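Succinate dehydrogenase subunit B (Mycolicibacterium smegmatis MC2 51, PDB 6LUM) forms the iron-sulfur subunit of succinate dehydrogenase, probably passing electrons from the subunit A side through its three iron-sulfur clusters towards the membrane-embedded subunits. Local coordinates at residues T182-V186 with R229-N235; I30-P35 with V125-L129; K144-S150 with D211-R217; L57-H61 with T72-S76; P49-S53 with M101-L105. Residue numbers count along the deposited sequence, not the author numbering.

Contact 1 of 5, residues T182-V186 with R229-N235; sequences TSCPV and RCRTTFN. With F3S (Fe3-s4 cluster), chain B; HEM (protoporphyrin IX containing Fe), chain C.
The pocket of the 3Fe-4S cluster, within the 4Fe-4S dicluster domain, brings these two segments together. Both curve round the cluster. Ser183 CA and Asn235 CA are 5.9 Å apart. Val186 CA and Cys230 CA are 6.8 Å apart. Cys184, at the N-cap of helix 185-188, has a t rotamer and binds FE1 through SG at 2.2 Å. Cys230, also t, binds FE3 through SG at 2.1 Å. The CA-to-CB bonds of both cysteines point away from the other segment, and their SG atoms bind the cluster. Thr232 has left-handed backbone angles (52/35), which help the chain turn round the cluster. Thr232 N gives a weak hydrogen bond to Cys230 SG (3.5 Å). Phe234 is the N-cap of helix 235-239. Val186, rotamer t, fills the gap: CG1 lies 3.1 Å from Arg229 O and CG2 lies 3.5 Å from cluster S1. The Arg229 guanidinium forms a salt bridge with Asp118 of subunit D. Arg231 reaches the haem of subunit C through a weak hydrogen bond, NE to O2D at 3.3 Å. The hydrogen bond that joins the two segments directly runs from Asn235 ND2 to Ser183 O, at 2.7 Å and 167°.

Contact 2 of 5, residues I30-P35 with V125-L129; sequences IARFNP and VEKDL
This is a contact without hydrogen bonds between the end of strand 27-32 and a small bulged hairpin, in the 2Fe-2S domain. The segments run in opposite directions. Ile30 meets Leu129 and Pro35 meets Glu126. The closest CA pair is Arg32 and Asp128, at 4.9 Å. Phe33 O approaches Lys127 CA at 3.5 Å in a CA-H...O contact. Glu126 and Lys127 both face Val130 across the hairpin, a classic beta bulge. Leu129 turns with left-handed angles (61/8). Phe33 is extended, chi1 t, and its CD2 lies 3.9 Å from Val125 CG1. Its ring edge faces Glu126 O. Pro35 CB sits 3.3 Å from Glu126 O, and Pro35 CD 3.6 Å from Lys127 CG. Ile30 CG2 packs on Leu129 CD2 at 4.1 Å. Arg32, with an m,m,m side chain, folds back so that NE reaches Asp128 OD1 at 3.5 Å. Lys127 NZ joins the same Asp128 OD1 at 3.6 Å. Arg32 NH1 also pairs with Asp68, and Asp128 OD2 accepts from Thr72 N. Asp128 is thus shared by two cations and a backbone amide, so charge and packing, not strand pairing, hold the segments together.

Contact 3 of 5, residues K144-S150 with D211-R217; sequences KPFLVTS and DEAAAER
Loop 144-150 follows helix 134-140 and lies along the start of helix 214-221 and the residues leading into it. This is irregular loop packing on the N-terminal end of a helix, joined mainly by hydrogen bonds between backbone and side chain. Two CA pairs set the register: Thr149 with Glu212 at 5.5 Å, and Lys144 with Arg217 at 7.2 Å. Val148 is satisfied at both backbone atoms. Its N donates to Asp211 OD1 (3.1 Å), and its O accepts from Glu212 N (3.1 Å). Asp211 is in rotamer t, which turns its carboxylate towards the loop. Pro145 is the centre of an inverse gamma turn, closed by a weak bond from Phe146 N to Lys144 O (2.9 Å). The same Lys144 O accepts from Arg217 NE at 2.8 Å. Arg217 NH2 also lies within bonding distance of Lys144 O, 2.9 Å, though the placing of that atom is less sure. Arg217 N bonds back to Ala213 O at 2.9 Å, and Ala213 is the helix N-cap. Lys144 NZ makes a long salt bridge with Glu216 OE1, 3.8 Å. Val148 CB packs on Ala213 CB at 4.0 Å. The contact joins subunits as well as segments: Leu147 O accepts from Lys153 of subunit A, and Glu212 packs on His30 of subunit D. Within the chain, helix 196-206 lies alongside, its Phe205 touching Pro145, Asp211 and Arg217.

Contact 4 of 5, residues L57-H61 with T72-S76; sequences LNLLH and TFRRS
Phe73 is the centre of this contact, with His61 and Arg75 beside it. The segment 72-76 is extended and passes one side of helix 56-67, with the CA atoms of Leu57 and Arg75 8.3 Å apart and those of Leu60 and Phe73 8.7 Å apart. Phe73, chi1 p, points its ring at the helix. Leu60 CB makes an off-centre CH-pi contact, 4.3 Å from the centroid of the Phe73 ring. Leu57 CD1 packs 3.8 Å from Phe73 CE2. His61 CD2 lies 3.8 Å from Phe73 CZ, at the ring edge. Arg75, chi1 also p, lies two residues on, on the same side of its strand-like segment. Its NE donates to His61 NE2 at 3.2 Å, so that nitrogen is an acceptor here. His61 also stacks on Trp65 and meets His217 of subunit A. The 2Fe-2S cluster touches Leu57 and Ser76. The layout is that of the beta-grasp fold of 2Fe-2S ferredoxins: the helix packs on the sheet, with Leu59 on Leu28 and Leu60 on Ile30 of strand 27-32.

Contact 5 of 5, residues P49-S53 with M101-L105; sequences PCLPS and MRDML
Cys50 SG meets the sulfurs of both Met101 and Met104 where two loops come together. Cys50, chi1 t, points at the other segment. Its SG lies 3.5 Å from Met101 SD and 3.8 Å from Met104 SD. Met101 is m,t,t: its CA-CB bond points to Cys50, but the end of the side chain leads away, to Leu56 and Leu59 of helix 56-67. Met104 is p,t,t and stays extended across the gap. This puts its CE 3.3 Å from Leu51 O and 4.0 Å from Pro52 N. The loops belong to the beta-grasp 2Fe-2S domain. One leads from strand 42-47 to helix 56-67, and the other comes after strand 92-93. Neither is regular structure here, and no hydrogen bond crosses between them. The backbones come close at Pro52 and Arg102, whose CA atoms are 4.2 Å apart. Pro52 O lies 3.2 Å from Arg102 CA. Arg102 is exposed, and Leu51 points away from the other loop. Cys50 also packs on Val26, and Met104 on Val24.

Overall arrangement
Contacts 2, 4 and 5 form a connected group in the 2Fe-2S domain. Contact 4 is innermost along the chain; contact 5 encloses it, and contact 2 encloses both. Asp128 OD2 of contact 2 is 2.5 Å from Thr72 N of contact 4, a probable hydrogen bond. Leu59 CD1 of contact 4 is 3.5 Å from Met101 CE of contact 5. The 2Fe-2S cluster is about 4 Å from the side chain of Leu57. Contact 1 supplies part of the 3Fe-4S pocket, its centre about 28 Å from that of contact 4. Contact 3 crosses contact 1 in sequence, yet their nearest atoms are about 13 Å apart. Contacts 3 and 5 lie farthest apart, about 47 Å between centres.

Contact 1 of 5, residues T182-V186 with R229-N235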
# COMPACT_ATOMS: atom_id res chain seq x y z
N THR J 182 28.94 13.10 0.02
CA THR J 182 30.23 12.61 0.46
C THR J 182 31.09 13.71 1.04
O THR J 182 32.31 13.57 1.09
CB THR J 182 30.95 11.92 -0.68
OG1 THR J 182 31.12 12.83 -1.75
CG2 THR J 182 30.15 10.75 -1.17
N SER J 183 30.48 14.82 1.46
CA SER J 183 31.14 15.79 2.30
C SER J 183 30.37 16.04 3.58
O SER J 183 30.73 16.93 4.35
CB SER J 183 31.33 17.10 1.56
OG SER J 183 30.09 17.66 1.25
N CYS J 184 29.33 15.25 3.85
CA CYS J 184 28.49 15.42 5.02
C CYS J 184 29.09 14.62 6.17
O CYS J 184 29.14 13.39 6.09
CB CYS J 184 27.08 14.95 4.73
SG CYS J 184 25.85 15.44 5.93
N PRO J 185 29.55 15.26 7.25
CA PRO J 185 30.00 14.49 8.40
C PRO J 185 28.93 13.58 8.97
O PRO J 185 29.25 12.50 9.45
CB PRO J 185 30.42 15.58 9.39
CG PRO J 185 29.97 16.83 8.81
CD PRO J 185 29.93 16.67 7.38
N VAL J 186 27.67 13.99 8.91
CA VAL J 186 26.59 13.12 9.35
C VAL J 186 26.49 11.89 8.48
O VAL J 186 25.96 10.87 8.90
CB VAL J 186 25.28 13.92 9.35
CG1 VAL J 186 24.21 13.14 9.99
CG2 VAL J 186 25.49 15.19 10.09
N ARG J 229 18.73 14.87 11.14
CA ARG J 229 20.13 14.56 11.40
C ARG J 229 21.08 15.56 10.78
O ARG J 229 22.29 15.40 10.93
CB ARG J 229 20.46 13.17 10.89
CG ARG J 229 19.74 12.08 11.60
CD ARG J 229 20.42 10.75 11.40
NE ARG J 229 21.81 10.78 11.80
CZ ARG J 229 22.60 9.72 11.78
NH1 ARG J 229 22.13 8.55 11.38
NH2 ARG J 229 23.86 9.81 12.15
N CYS J 230 20.59 16.55 10.08
CA CYS J 230 21.45 17.59 9.56
C CYS J 230 21.93 18.46 10.71
O CYS J 230 21.11 19.04 11.43
CB CYS J 230 20.71 18.42 8.52
SG CYS J 230 21.66 19.73 7.78
N ARG J 231 23.24 18.54 10.89
CA ARG J 231 23.83 19.37 11.93
C ARG J 231 24.16 20.76 11.43
O ARG J 231 25.03 21.41 11.99
CB ARG J 231 25.06 18.69 12.50
CG ARG J 231 24.76 17.37 13.18
CD ARG J 231 24.32 17.55 14.61
NE ARG J 231 22.93 17.98 14.72
CZ ARG J 231 21.90 17.16 14.82
NH1 ARG J 231 22.10 15.86 14.83
NH2 ARG J 231 20.68 17.64 14.91
N THR J 232 23.48 21.21 10.39
CA THR J 232 23.62 22.55 9.83
C THR J 232 25.08 22.89 9.54
O THR J 232 25.53 24.01 9.71
CB THR J 232 22.98 23.59 10.74
OG1 THR J 232 21.66 23.16 11.07
CG2 THR J 232 22.81 24.87 10.01
N THR J 233 25.83 21.89 9.14
CA THR J 233 27.05 22.14 8.41
C THR J 233 26.68 22.45 6.97
O THR J 233 25.71 21.89 6.40
CB THR J 233 27.97 20.93 8.45
OG1 THR J 233 28.02 20.38 9.76
CG2 THR J 233 29.31 21.33 8.07
N PHE J 234 27.45 23.36 6.37
CA PHE J 234 27.23 23.84 5.02
C PHE J 234 28.27 23.28 4.07
O PHE J 234 28.59 23.88 3.04
CB PHE J 234 27.23 25.37 4.99
CG PHE J 234 26.08 25.98 5.73
CD1 PHE J 234 25.96 25.84 7.09
CD2 PHE J 234 25.12 26.69 5.07
CE1 PHE J 234 24.91 26.38 7.75
CE2 PHE J 234 24.07 27.23 5.75
CZ PHE J 234 23.97 27.07 7.08
N ASN J 235 28.82 22.13 4.42
CA ASN J 235 29.74 21.43 3.54
C ASN J 235 29.09 21.12 2.20
O ASN J 235 29.72 21.25 1.15
CB ASN J 235 30.19 20.14 4.21
CG ASN J 235 31.50 20.27 4.89
OD1 ASN J 235 31.98 21.36 5.12
ND2 ASN J 235 32.09 19.15 5.23
FE1 F3S B . 25.78 17.59 6.08
FE3 F3S B . 23.62 19.48 7.07
FE4 F3S B . 25.03 20.03 4.46
S1 F3S B . 24.76 17.85 8.01
S2 F3S B . 26.81 18.75 4.54
S3 F3S B . 23.91 18.33 5.24
S4 F3S B . 23.83 21.28 5.82
CHA HEM C . 23.34 21.21 21.29
CHB HEM C . 24.81 20.57 25.80
CHC HEM C . 23.83 25.21 26.55
CHD HEM C . 22.11 25.81 22.12
C1A HEM C . 23.92 20.67 22.40
C2A HEM C . 24.63 19.41 22.48
C3A HEM C . 25.03 19.24 23.72
C4A HEM C . 24.59 20.37 24.48
CMA HEM C . 25.81 18.05 24.29
CAA HEM C . 24.88 18.44 21.32
CBA HEM C . 25.83 19.07 20.32
CGA HEM C . 25.70 18.31 19.04
O1A HEM C . 26.49 18.57 18.12
O2A HEM C . 24.79 17.46 18.94
C1B HEM C . 24.57 21.76 26.40
C2B HEM C . 24.57 21.98 27.81
C3B HEM C . 24.30 23.27 27.98
C4B HEM C . 24.11 23.88 26.72
CMB HEM C . 24.85 20.87 28.84
CAB HEM C . 24.16 24.11 29.25
CBB HEM C . 23.97 23.51 30.41
C1C HEM C . 23.32 25.79 25.43
C2C HEM C . 23.01 27.17 25.28
C3C HEM C . 22.53 27.36 24.07
C4C HEM C . 22.53 26.09 23.39
CMC HEM C . 23.21 28.25 26.36
CAC HEM C . 22.09 28.74 23.56
CBC HEM C . 21.43 28.91 22.42
C1D HEM C . 22.22 24.58 21.54
C2D HEM C . 21.63 24.17 20.29
C3D HEM C . 21.98 22.91 20.08
C4D HEM C . 22.80 22.46 21.17
CMD HEM C . 20.75 25.02 19.36
CAD HEM C . 21.59 22.04 18.89
CBD HEM C . 22.82 21.93 18.02
CGD HEM C . 22.47 21.11 16.83
O1D HEM C . 21.38 20.49 16.87
O2D HEM C . 23.27 21.08 15.87
NA HEM C . 23.92 21.24 23.65
NB HEM C . 24.28 22.93 25.75
NC HEM C . 23.02 25.15 24.26
ND HEM C . 22.92 23.51 22.05
FE HEM C . 23.46 23.19 23.96

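Contact 2 of 5, residues I30-P35 with V125-L129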
# COMPACT_ATOMS: atom_id res chain seq x y z
N ILE J 30 48.32 10.59 -6.50
CA ILE J 30 47.11 9.78 -6.57
C ILE J 30 47.13 8.83 -5.39
O ILE J 30 48.19 8.49 -4.88
CB ILE J 30 47.03 9.02 -7.91
CG1 ILE J 30 47.31 9.94 -9.08
CG2 ILE J 30 45.65 8.46 -8.10
CD1 ILE J 30 46.31 11.00 -9.24
N ALA J 31 45.95 8.41 -4.94
CA ALA J 31 45.84 7.43 -3.88
C ALA J 31 45.43 6.11 -4.51
O ALA J 31 44.25 5.78 -4.58
CB ALA J 31 44.85 7.88 -2.82
N ARG J 32 46.41 5.34 -4.96
CA ARG J 32 46.14 4.12 -5.70
C ARG J 32 45.66 3.02 -4.77
O ARG J 32 46.06 2.93 -3.61
CB ARG J 32 47.38 3.66 -6.44
CG ARG J 32 48.13 4.77 -7.14
CD ARG J 32 47.42 5.21 -8.40
NE ARG J 32 47.08 4.08 -9.25
CZ ARG J 32 47.91 3.52 -10.12
NH1 ARG J 32 49.14 3.99 -10.26
NH2 ARG J 32 47.52 2.49 -10.84
N PHE J 33 44.79 2.17 -5.31
CA PHE J 33 44.27 1.01 -4.59
C PHE J 33 43.84 -0.01 -5.63
O PHE J 33 42.89 0.25 -6.38
CB PHE J 33 43.10 1.40 -3.70
CG PHE J 33 42.24 0.24 -3.28
CD1 PHE J 33 42.60 -0.55 -2.21
CD2 PHE J 33 41.07 -0.06 -3.95
CE1 PHE J 33 41.81 -1.61 -1.82
CE2 PHE J 33 40.29 -1.12 -3.56
CZ PHE J 33 40.66 -1.89 -2.50
N ASN J 34 44.50 -1.14 -5.68
CA ASN J 34 44.19 -2.19 -6.62
C ASN J 34 43.28 -3.21 -5.96
O ASN J 34 43.61 -3.69 -4.87
CB ASN J 34 45.47 -2.87 -7.10
CG ASN J 34 45.39 -3.34 -8.54
OD1 ASN J 34 44.33 -3.32 -9.15
ND2 ASN J 34 46.53 -3.74 -9.08
N PRO J 35 42.14 -3.55 -6.53
CA PRO J 35 41.18 -4.38 -5.81
C PRO J 35 41.54 -5.85 -5.78
O PRO J 35 41.08 -6.57 -4.89
CB PRO J 35 39.88 -4.15 -6.59
CG PRO J 35 40.34 -3.90 -7.96
CD PRO J 35 41.62 -3.13 -7.84
N VAL J 125 35.24 2.06 -2.10
CA VAL J 125 36.16 2.18 -3.22
C VAL J 125 36.22 0.87 -3.98
O VAL J 125 36.24 -0.22 -3.39
CB VAL J 125 37.55 2.59 -2.70
CG1 VAL J 125 38.49 2.82 -3.84
CG2 VAL J 125 37.43 3.84 -1.89
N GLU J 126 36.24 0.95 -5.31
CA GLU J 126 36.36 -0.22 -6.17
C GLU J 126 37.70 -0.32 -6.87
O GLU J 126 38.16 -1.42 -7.13
CB GLU J 126 35.25 -0.23 -7.21
CG GLU J 126 33.86 -0.36 -6.63
CD GLU J 126 33.64 -1.69 -5.94
OE1 GLU J 126 33.11 -2.62 -6.58
OE2 GLU J 126 34.00 -1.82 -4.75
N LYS J 127 38.31 0.81 -7.19
CA LYS J 127 39.67 0.88 -7.70
C LYS J 127 40.16 2.29 -7.40
O LYS J 127 39.50 3.03 -6.66
CB LYS J 127 39.71 0.51 -9.19
CG LYS J 127 41.03 -0.06 -9.66
CD LYS J 127 40.82 -1.00 -10.80
CE LYS J 127 42.13 -1.35 -11.46
NZ LYS J 127 42.86 -0.13 -11.86
N ASP J 128 41.29 2.67 -7.96
CA ASP J 128 41.74 4.03 -7.75
C ASP J 128 40.75 5.02 -8.33
O ASP J 128 40.35 4.90 -9.48
CB ASP J 128 43.12 4.21 -8.36
CG ASP J 128 43.25 3.50 -9.66
OD1 ASP J 128 43.97 2.48 -9.70
OD2 ASP J 128 42.65 3.95 -10.66
N LEU J 129 40.32 5.98 -7.51
CA LEU J 129 39.43 7.07 -7.87
C LEU J 129 38.06 6.62 -8.37
O LEU J 129 37.28 7.45 -8.81
CB LEU J 129 40.05 7.99 -8.91
CG LEU J 129 41.50 8.42 -8.71
CD1 LEU J 129 41.95 9.26 -9.86
CD2 LEU J 129 41.63 9.17 -7.44

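Contact 3 of 5, residues K144-S150 with D211-R217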
# COMPACT_ATOMS: atom_id res chain seq x y z
N LYS J 144 11.27 8.14 -3.21
CA LYS J 144 10.33 8.08 -4.32
C LYS J 144 10.48 9.30 -5.21
O LYS J 144 9.61 10.17 -5.23
CB LYS J 144 8.90 7.99 -3.80
CG LYS J 144 8.56 6.68 -3.13
CD LYS J 144 7.07 6.51 -3.04
CE LYS J 144 6.39 7.84 -2.76
NZ LYS J 144 5.02 7.88 -3.30
N PRO J 145 11.56 9.39 -5.96
CA PRO J 145 11.85 10.59 -6.75
C PRO J 145 11.15 10.63 -8.10
O PRO J 145 11.76 10.92 -9.13
CB PRO J 145 13.37 10.50 -6.92
CG PRO J 145 13.60 9.06 -7.02
CD PRO J 145 12.62 8.39 -6.11
N PHE J 146 9.86 10.33 -8.11
CA PHE J 146 9.08 10.36 -9.33
C PHE J 146 7.72 10.97 -9.04
O PHE J 146 7.25 10.97 -7.90
CB PHE J 146 8.92 8.98 -9.94
CG PHE J 146 8.68 7.90 -8.94
CD1 PHE J 146 7.43 7.70 -8.41
CD2 PHE J 146 9.70 7.08 -8.54
CE1 PHE J 146 7.21 6.71 -7.50
CE2 PHE J 146 9.49 6.09 -7.63
CZ PHE J 146 8.24 5.90 -7.11
N LEU J 147 7.08 11.48 -10.08
CA LEU J 147 5.79 12.13 -9.92
C LEU J 147 4.71 11.07 -9.73
O LEU J 147 4.47 10.26 -10.63
CB LEU J 147 5.47 12.99 -11.13
CG LEU J 147 4.63 14.22 -10.87
CD1 LEU J 147 5.52 15.34 -10.39
CD2 LEU J 147 3.88 14.63 -12.10
N VAL J 148 4.07 11.07 -8.57
CA VAL J 148 2.94 10.19 -8.31
C VAL J 148 1.67 10.99 -8.56
O VAL J 148 1.53 12.11 -8.06
CB VAL J 148 2.98 9.64 -6.88
CG1 VAL J 148 1.77 8.79 -6.62
CG2 VAL J 148 4.24 8.84 -6.67
N THR J 149 0.75 10.42 -9.34
CA THR J 149 -0.44 11.13 -9.79
C THR J 149 -1.63 10.18 -9.85
O THR J 149 -1.58 9.05 -9.36
CB THR J 149 -0.19 11.80 -11.15
OG1 THR J 149 0.39 10.85 -12.05
CG2 THR J 149 0.71 13.01 -11.00
N SER J 150 -2.70 10.65 -10.48
CA SER J 150 -4.04 10.08 -10.27
C SER J 150 -4.20 8.71 -10.91
O SER J 150 -4.38 7.71 -10.21
CB SER J 150 -5.08 11.04 -10.83
OG SER J 150 -6.38 10.48 -10.75
N ASP J 211 1.69 17.05 -7.75
CA ASP J 211 2.13 15.82 -7.11
C ASP J 211 1.13 15.44 -6.03
O ASP J 211 0.54 16.29 -5.38
CB ASP J 211 3.53 15.99 -6.51
CG ASP J 211 4.21 14.66 -6.25
OD1 ASP J 211 3.85 13.67 -6.90
OD2 ASP J 211 5.10 14.61 -5.39
N GLU J 212 0.95 14.13 -5.84
CA GLU J 212 -0.01 13.61 -4.89
C GLU J 212 0.64 12.68 -3.87
O GLU J 212 -0.00 11.76 -3.37
CB GLU J 212 -1.14 12.87 -5.62
CG GLU J 212 -1.67 13.60 -6.82
CD GLU J 212 -2.63 12.75 -7.61
OE1 GLU J 212 -3.02 11.68 -7.12
OE2 GLU J 212 -3.00 13.16 -8.73
N ALA J 213 1.91 12.89 -3.58
CA ALA J 213 2.58 12.14 -2.53
C ALA J 213 3.51 13.02 -1.72
O ALA J 213 4.47 12.54 -1.13
CB ALA J 213 3.35 10.95 -3.11
N ALA J 214 3.24 14.33 -1.69
CA ALA J 214 4.03 15.22 -0.87
C ALA J 214 4.00 14.79 0.59
O ALA J 214 5.03 14.77 1.26
CB ALA J 214 3.53 16.65 -1.00
N ALA J 215 2.82 14.43 1.09
CA ALA J 215 2.71 14.03 2.49
C ALA J 215 3.45 12.72 2.75
O ALA J 215 4.07 12.56 3.81
CB ALA J 215 1.24 13.90 2.87
N GLU J 216 3.43 11.80 1.80
CA GLU J 216 4.12 10.53 2.00
C GLU J 216 5.63 10.72 1.96
O GLU J 216 6.37 10.08 2.72
CB GLU J 216 3.68 9.52 0.94
CG GLU J 216 3.84 8.08 1.38
CD GLU J 216 5.25 7.57 1.27
OE1 GLU J 216 5.97 8.05 0.38
OE2 GLU J 216 5.63 6.70 2.08
N ARG J 217 6.12 11.60 1.08
CA ARG J 217 7.55 11.90 1.07
C ARG J 217 7.97 12.59 2.36
O ARG J 217 8.99 12.25 2.95
CB ARG J 217 7.89 12.76 -0.13
CG ARG J 217 8.08 11.98 -1.40
CD ARG J 217 8.34 12.88 -2.56
NE ARG J 217 8.19 12.16 -3.80
CZ ARG J 217 7.11 12.20 -4.56
NH1 ARG J 217 6.08 12.96 -4.20
NH2 ARG J 217 7.05 11.50 -5.67

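Contact 4 of 5, residues L57-H61 with T72-S76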
# COMPACT_ATOMS: atom_id res chain seq x y z
N LEU J 57 41.39 17.04 -15.28
CA LEU J 57 41.04 15.94 -16.16
C LEU J 57 42.08 15.77 -17.25
O LEU J 57 42.46 14.65 -17.58
CB LEU J 57 39.67 16.18 -16.78
CG LEU J 57 38.92 14.93 -17.20
CD1 LEU J 57 38.77 14.02 -16.01
CD2 LEU J 57 37.58 15.30 -17.76
N ASN J 58 42.56 16.87 -17.83
CA ASN J 58 43.62 16.78 -18.81
C ASN J 58 44.86 16.14 -18.21
O ASN J 58 45.54 15.34 -18.86
CB ASN J 58 43.95 18.15 -19.37
CG ASN J 58 42.81 18.76 -20.13
OD1 ASN J 58 41.67 18.32 -20.00
ND2 ASN J 58 43.10 19.78 -20.91
N LEU J 59 45.17 16.47 -16.96
CA LEU J 59 46.37 15.91 -16.35
C LEU J 59 46.20 14.43 -16.03
O LEU J 59 47.13 13.64 -16.21
CB LEU J 59 46.73 16.69 -15.09
CG LEU J 59 47.05 18.17 -15.21
CD1 LEU J 59 47.99 18.53 -14.10
CD2 LEU J 59 47.64 18.51 -16.54
N LEU J 60 45.03 14.03 -15.54
CA LEU J 60 44.79 12.62 -15.29
C LEU J 60 44.76 11.82 -16.58
O LEU J 60 45.16 10.66 -16.60
CB LEU J 60 43.49 12.44 -14.53
CG LEU J 60 43.42 13.02 -13.12
CD1 LEU J 60 42.02 12.92 -12.60
CD2 LEU J 60 44.34 12.29 -12.23
N HIS J 61 44.30 12.43 -17.68
CA HIS J 61 44.39 11.79 -18.98
C HIS J 61 45.84 11.60 -19.40
O HIS J 61 46.20 10.55 -19.92
CB HIS J 61 43.65 12.61 -20.02
CG HIS J 61 42.18 12.31 -20.09
ND1 HIS J 61 41.27 13.22 -20.57
CD2 HIS J 61 41.48 11.21 -19.76
CE1 HIS J 61 40.06 12.69 -20.51
NE2 HIS J 61 40.16 11.47 -20.03
N THR J 72 42.40 4.16 -13.13
CA THR J 72 41.05 4.29 -13.65
C THR J 72 40.32 5.42 -12.95
O THR J 72 40.65 5.80 -11.83
CB THR J 72 40.26 3.00 -13.48
OG1 THR J 72 39.88 2.85 -12.12
CG2 THR J 72 41.09 1.82 -13.89
N PHE J 73 39.33 5.97 -13.64
CA PHE J 73 38.46 7.00 -13.12
C PHE J 73 37.35 7.19 -14.13
O PHE J 73 37.46 6.75 -15.28
CB PHE J 73 39.19 8.32 -12.86
CG PHE J 73 39.89 8.87 -14.06
CD1 PHE J 73 41.13 8.41 -14.43
CD2 PHE J 73 39.32 9.87 -14.80
CE1 PHE J 73 41.77 8.92 -15.52
CE2 PHE J 73 39.96 10.39 -15.89
CZ PHE J 73 41.18 9.91 -16.25
N ARG J 74 36.27 7.82 -13.70
CA ARG J 74 35.11 8.03 -14.56
C ARG J 74 35.16 9.42 -15.16
O ARG J 74 35.62 10.37 -14.53
CB ARG J 74 33.83 7.84 -13.77
CG ARG J 74 33.61 6.45 -13.29
CD ARG J 74 32.32 6.34 -12.54
NE ARG J 74 32.01 4.96 -12.22
CZ ARG J 74 31.76 4.53 -10.99
NH1 ARG J 74 31.78 5.38 -9.98
NH2 ARG J 74 31.48 3.26 -10.77
N ARG J 75 34.71 9.53 -16.41
CA ARG J 75 34.54 10.81 -17.07
C ARG J 75 33.77 10.56 -18.35
O ARG J 75 33.95 9.52 -18.98
CB ARG J 75 35.88 11.49 -17.37
CG ARG J 75 36.52 11.11 -18.69
CD ARG J 75 37.10 9.73 -18.67
NE ARG J 75 37.73 9.40 -19.94
CZ ARG J 75 37.11 8.82 -20.96
NH1 ARG J 75 35.84 8.48 -20.85
NH2 ARG J 75 37.77 8.57 -22.07
N SER J 76 32.84 11.45 -18.68
CA SER J 76 32.14 11.37 -19.95
C SER J 76 32.27 12.63 -20.78
O SER J 76 32.88 12.59 -21.85
CB SER J 76 30.67 11.07 -19.68
OG SER J 76 29.92 10.95 -20.87

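Contact 5 of 5, residues P49-S53 with M101-L105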
# COMPACT_ATOMS: atom_id res chain seq x y z
N PRO J 49 53.20 17.63 -17.24
CA PRO J 49 53.26 19.05 -17.59
C PRO J 49 51.88 19.68 -17.54
O PRO J 49 50.87 19.05 -17.85
CB PRO J 49 53.81 19.04 -19.01
CG PRO J 49 53.32 17.77 -19.55
CD PRO J 49 53.33 16.78 -18.43
N CYS J 50 51.84 20.94 -17.13
CA CYS J 50 50.61 21.70 -17.01
C CYS J 50 50.66 22.91 -17.93
O CYS J 50 51.72 23.28 -18.44
CB CYS J 50 50.38 22.14 -15.56
SG CYS J 50 48.91 23.11 -15.26
N LEU J 51 49.51 23.52 -18.14
CA LEU J 51 49.37 24.72 -18.96
C LEU J 51 48.46 25.70 -18.25
O LEU J 51 47.88 25.39 -17.21
CB LEU J 51 48.80 24.39 -20.34
CG LEU J 51 49.70 24.00 -21.51
CD1 LEU J 51 50.65 25.14 -21.80
CD2 LEU J 51 50.45 22.71 -21.26
N PRO J 52 48.32 26.92 -18.78
CA PRO J 52 47.23 27.78 -18.30
C PRO J 52 45.86 27.26 -18.68
O PRO J 52 44.93 27.34 -17.88
CB PRO J 52 47.54 29.13 -18.97
CG PRO J 52 48.99 29.08 -19.24
CD PRO J 52 49.27 27.67 -19.62
N SER J 53 45.71 26.74 -19.89
CA SER J 53 44.43 26.19 -20.34
C SER J 53 44.40 24.67 -20.18
O SER J 53 44.22 23.92 -21.14
CB SER J 53 44.17 26.59 -21.79
OG SER J 53 43.99 27.99 -21.89
N MET J 101 43.27 24.93 -13.76
CA MET J 101 44.61 25.33 -13.32
C MET J 101 45.09 26.63 -13.91
O MET J 101 46.28 26.90 -13.72
CB MET J 101 45.59 24.22 -13.66
CG MET J 101 45.26 22.96 -12.93
SD MET J 101 46.47 21.68 -13.16
CE MET J 101 45.65 20.41 -12.24
N ARG J 102 44.27 27.42 -14.60
CA ARG J 102 44.67 28.74 -15.05
C ARG J 102 45.21 29.60 -13.92
O ARG J 102 46.03 30.49 -14.15
CB ARG J 102 43.48 29.45 -15.71
CG ARG J 102 43.82 30.69 -16.52
CD ARG J 102 42.57 31.23 -17.23
NE ARG J 102 41.86 30.18 -17.96
CZ ARG J 102 40.62 30.30 -18.43
NH1 ARG J 102 39.94 31.42 -18.26
NH2 ARG J 102 40.07 29.28 -19.08
N ASP J 103 44.76 29.35 -12.69
CA ASP J 103 45.16 30.16 -11.55
C ASP J 103 46.28 29.46 -10.77
O ASP J 103 46.08 28.90 -9.69
CB ASP J 103 43.94 30.44 -10.66
CG ASP J 103 43.13 29.19 -10.38
OD1 ASP J 103 43.63 28.08 -10.62
OD2 ASP J 103 41.97 29.32 -9.93
N MET J 104 47.47 29.51 -11.35
CA MET J 104 48.68 29.07 -10.66
C MET J 104 49.68 30.23 -10.65
O MET J 104 50.57 30.33 -11.50
CB MET J 104 49.26 27.78 -11.31
CG MET J 104 49.56 27.87 -12.80
SD MET J 104 50.08 26.29 -13.49
CE MET J 104 50.22 26.72 -15.22
N LEU J 105 49.52 31.11 -9.67
CA LEU J 105 50.44 32.20 -9.40
C LEU J 105 51.65 31.72 -8.60
O LEU J 105 52.77 32.19 -8.84
CB LEU J 105 49.72 33.34 -8.66
CG LEU J 105 48.58 34.00 -9.43
CD1 LEU J 105 48.16 35.30 -8.77
CD2 LEU J 105 48.97 34.23 -10.88